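Local coordinates for RctB replication initiator protein (Vibrio cholerae, PDB 5UBE) that initiates replication of the second chromosome of the cholera bacterium, binding DNA probably in part through a helix-turn-helix domain, at residues V45-L50 against T66-A71. Residues are numbered along the deposited sequence; the frame is centred on the assembly and turned at random.
Sequences VELLNL and TELIDA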
ATOM      1  N   VAL A  45     -10.598   3.322   3.587  1.00 32.18           N
ATOM      2  CA  VAL A  45      -9.916   3.894   4.748  1.00 30.87           C
ATOM      3  C   VAL A  45      -9.370   2.793   5.647  1.00 36.87           C
ATOM      4  O   VAL A  45      -8.263   2.909   6.184  1.00 34.55           O
ATOM      5  CB  VAL A  45     -10.854   4.846   5.515  1.00 26.60           C
ATOM      6  CG1 VAL A  45     -10.174   5.367   6.774  1.00 33.52           C
ATOM      7  CG2 VAL A  45     -11.249   6.015   4.620  1.00 33.38           C
ATOM      8  N   GLU A  46     -10.123   1.702   5.811  1.00 35.03           N
ATOM      9  CA  GLU A  46      -9.637   0.571   6.601  1.00 37.70           C
ATOM     10  C   GLU A  46      -8.280   0.087   6.108  1.00 31.92           C
ATOM     11  O   GLU A  46      -7.336  -0.065   6.892  1.00 31.33           O
ATOM     12  CB  GLU A  46     -10.644  -0.581   6.544  1.00 41.59           C
ATOM     13  CG  GLU A  46     -11.889  -0.426   7.396  1.00 46.22           C
ATOM     14  CD  GLU A  46     -12.845  -1.602   7.205  1.00 62.96           C
ATOM     15  OE1 GLU A  46     -12.592  -2.433   6.297  1.00 52.57           O
ATOM     16  OE2 GLU A  46     -13.839  -1.694   7.959  1.00 67.37           O
ATOM     17  N   LEU A  47      -8.179  -0.208   4.809  1.00 29.57           N
ATOM     18  CA  LEU A  47      -6.891  -0.570   4.231  1.00 31.68           C
ATOM     19  C   LEU A  47      -5.836   0.501   4.518  1.00 30.36           C
ATOM     20  O   LEU A  47      -4.724   0.181   4.946  1.00 29.70           O
ATOM     21  CB  LEU A  47      -7.031  -0.791   2.724  1.00 29.37           C
ATOM     22  CG  LEU A  47      -5.702  -1.074   2.021  1.00 32.39           C
ATOM     23  CD1 LEU A  47      -5.189  -2.429   2.448  1.00 32.29           C
ATOM     24  CD2 LEU A  47      -5.811  -0.984   0.505  1.00 34.85           C
ATOM     25  N   LEU A  48      -6.171   1.784   4.293  1.00 28.96           N
ATOM     26  CA  LEU A  48      -5.185   2.853   4.479  1.00 29.50           C
ATOM     27  C   LEU A  48      -4.693   2.913   5.922  1.00 33.98           C
ATOM     28  O   LEU A  48      -3.485   3.001   6.173  1.00 32.40           O
ATOM     29  CB  LEU A  48      -5.761   4.208   4.052  1.00 26.87           C
ATOM     30  CG  LEU A  48      -6.324   4.238   2.634  1.00 30.77           C
ATOM     31  CD1 LEU A  48      -6.665   5.652   2.243  1.00 34.90           C
ATOM     32  CD2 LEU A  48      -5.359   3.605   1.632  1.00 38.92           C
ATOM     33  N   ASN A  49      -5.616   2.857   6.887  1.00 30.64           N
ATOM     34  CA  ASN A  49      -5.214   2.862   8.290  1.00 32.38           C
ATOM     35  C   ASN A  49      -4.304   1.682   8.609  1.00 36.03           C
ATOM     36  O   ASN A  49      -3.361   1.807   9.399  1.00 30.61           O
ATOM     37  CB  ASN A  49      -6.452   2.835   9.188  1.00 40.58           C
ATOM     38  CG  ASN A  49      -7.152   4.176   9.255  1.00 44.99           C
ATOM     39  OD1 ASN A  49      -6.575   5.197   8.895  1.00 44.09           O
ATOM     40  ND2 ASN A  49      -8.396   4.182   9.730  1.00 44.49           N
ATOM     41  N   LEU A  50      -4.575   0.522   8.003  1.00 30.86           N
ATOM     42  CA  LEU A  50      -3.766  -0.664   8.263  1.00 30.54           C
ATOM     43  C   LEU A  50      -2.335  -0.470   7.781  1.00 31.02           C
ATOM     44  O   LEU A  50      -1.378  -0.739   8.519  1.00 28.01           O
ATOM     45  CB  LEU A  50      -4.391  -1.874   7.581  1.00 31.52           C
ATOM     46  CG  LEU A  50      -3.960  -3.263   8.040  1.00 45.48           C
ATOM     47  CD1 LEU A  50      -4.385  -3.506   9.484  1.00 39.28           C
ATOM     48  CD2 LEU A  50      -4.579  -4.297   7.105  1.00 40.48           C
ATOM     49  N   THR A  66       1.224  -9.236   2.384  1.00 25.59           N
ATOM     50  CA  THR A  66       1.352 -10.364   3.312  1.00 32.47           C
ATOM     51  C   THR A  66       1.351  -9.876   4.756  1.00 36.73           C
ATOM     52  O   THR A  66       0.661 -10.439   5.614  1.00 30.88           O
ATOM     53  CB  THR A  66       2.619 -11.171   3.011  1.00 38.68           C
ATOM     54  OG1 THR A  66       2.423 -11.917   1.800  1.00 35.63           O
ATOM     55  CG2 THR A  66       2.936 -12.160   4.161  1.00 36.66           C
ATOM     56  N   GLU A  67       2.098  -8.808   5.037  1.00 34.69           N
ATOM     57  CA  GLU A  67       2.102  -8.238   6.380  1.00 34.74           C
ATOM     58  C   GLU A  67       0.737  -7.665   6.739  1.00 29.61           C
ATOM     59  O   GLU A  67       0.348  -7.681   7.913  1.00 31.88           O
ATOM     60  CB  GLU A  67       3.210  -7.167   6.491  1.00 28.66           C
ATOM     61  CG  GLU A  67       4.621  -7.729   6.259  1.00 36.08           C
ATOM     62  CD  GLU A  67       5.728  -6.667   6.281  1.00 30.55           C
ATOM     63  OE1 GLU A  67       5.526  -5.562   5.743  1.00 38.18           O
ATOM     64  OE2 GLU A  67       6.808  -6.941   6.836  1.00 52.90           O
ATOM     65  N   LEU A  68       0.010  -7.138   5.750  1.00 25.29           N
ATOM     66  CA  LEU A  68      -1.328  -6.616   6.017  1.00 29.31           C
ATOM     67  C   LEU A  68      -2.280  -7.726   6.447  1.00 37.70           C
ATOM     68  O   LEU A  68      -3.053  -7.556   7.401  1.00 30.37           O
ATOM     69  CB  LEU A  68      -1.876  -5.893   4.787  1.00 31.72           C
ATOM     70  CG  LEU A  68      -1.181  -4.573   4.419  1.00 33.43           C
ATOM     71  CD1 LEU A  68      -1.922  -3.858   3.317  1.00 27.70           C
ATOM     72  CD2 LEU A  68      -1.017  -3.650   5.628  1.00 34.99           C
ATOM     73  N   ILE A  69      -2.248  -8.860   5.745  1.00 33.45           N
ATOM     74  CA  ILE A  69      -3.030 -10.021   6.167  1.00 38.63           C
ATOM     75  C   ILE A  69      -2.723 -10.361   7.618  1.00 34.03           C
ATOM     76  O   ILE A  69      -3.622 -10.453   8.461  1.00 36.32           O
ATOM     77  CB  ILE A  69      -2.749 -11.215   5.238  1.00 32.77           C
ATOM     78  CG1 ILE A  69      -3.309 -10.929   3.837  1.00 30.91           C
ATOM     79  CG2 ILE A  69      -3.345 -12.512   5.822  1.00 35.21           C
ATOM     80  CD1 ILE A  69      -2.757 -11.875   2.774  1.00 36.23           C
ATOM     81  N   ASP A  70      -1.438 -10.528   7.936  1.00 31.36           N
ATOM     82  CA  ASP A  70      -1.051 -10.898   9.291  1.00 32.84           C
ATOM     83  C   ASP A  70      -1.480  -9.854  10.318  1.00 40.30           C
ATOM     84  O   ASP A  70      -1.789 -10.208  11.461  1.00 39.17           O
ATOM     85  CB  ASP A  70       0.458 -11.147   9.340  1.00 43.48           C
ATOM     86  CG  ASP A  70       0.875 -12.374   8.519  1.00 49.76           C
ATOM     87  OD1 ASP A  70       0.016 -12.928   7.780  1.00 45.07           O
ATOM     88  OD2 ASP A  70       2.050 -12.791   8.618  1.00 50.95           O
ATOM     89  N   ALA A  71      -1.528  -8.572   9.933  1.00 36.07           N
ATOM     90  CA  ALA A  71      -1.953  -7.535  10.869  1.00 36.73           C
ATOM     91  C   ALA A  71      -3.430  -7.645  11.234  1.00 41.42           C
ATOM     92  O   ALA A  71      -3.831  -7.166  12.301  1.00 43.09           O
ATOM     93  CB  ALA A  71      -1.675  -6.142  10.291  1.00 39.72           C
TER
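Leu50 and Leu68 lie alongside each other with their side chains running in opposite directions, CG of Leu50 coming to 3.8 Å from CD2 of Leu68. With CG anti to the backbone N (chi1 -162°), Leu50 reaches toward helix 65-71 and spreads its two methyls over it: CD2 rests on the turn at Leu68, 3.6 Å from that residue's carbonyl O, while CD1 meets CB of Ala71 at 3.9 Å. Alanine suits this place because its single methyl gives Leu50 a small apolar surface to lie against. One turn earlier, Leu47 meets Leu68 at about a right angle, the two CD1 methyls 3.7 Å apart. Leu68 thus splits its branches, CD1 to Leu47 and CD2 to Leu50. The axes of the two short segments come no closer than 11.0 Å and make an angle of 100°, a separation that branched leucines can bridge. Ile81 of helix 78-91 touches both Leu47 and Leu68, adding a third helix to the apolar cluster. A salt bridge from Glu67 to Arg54, further along helix 42-55, links the same two helices, and one from Glu46 to Arg84 links helix 42-55 to helix 78-91. Between 45-50 and 66-71 themselves no hydrogen bond forms, so this part of the helix-turn-helix domain rests on apolar contact, with the charged pair adding to it farther along.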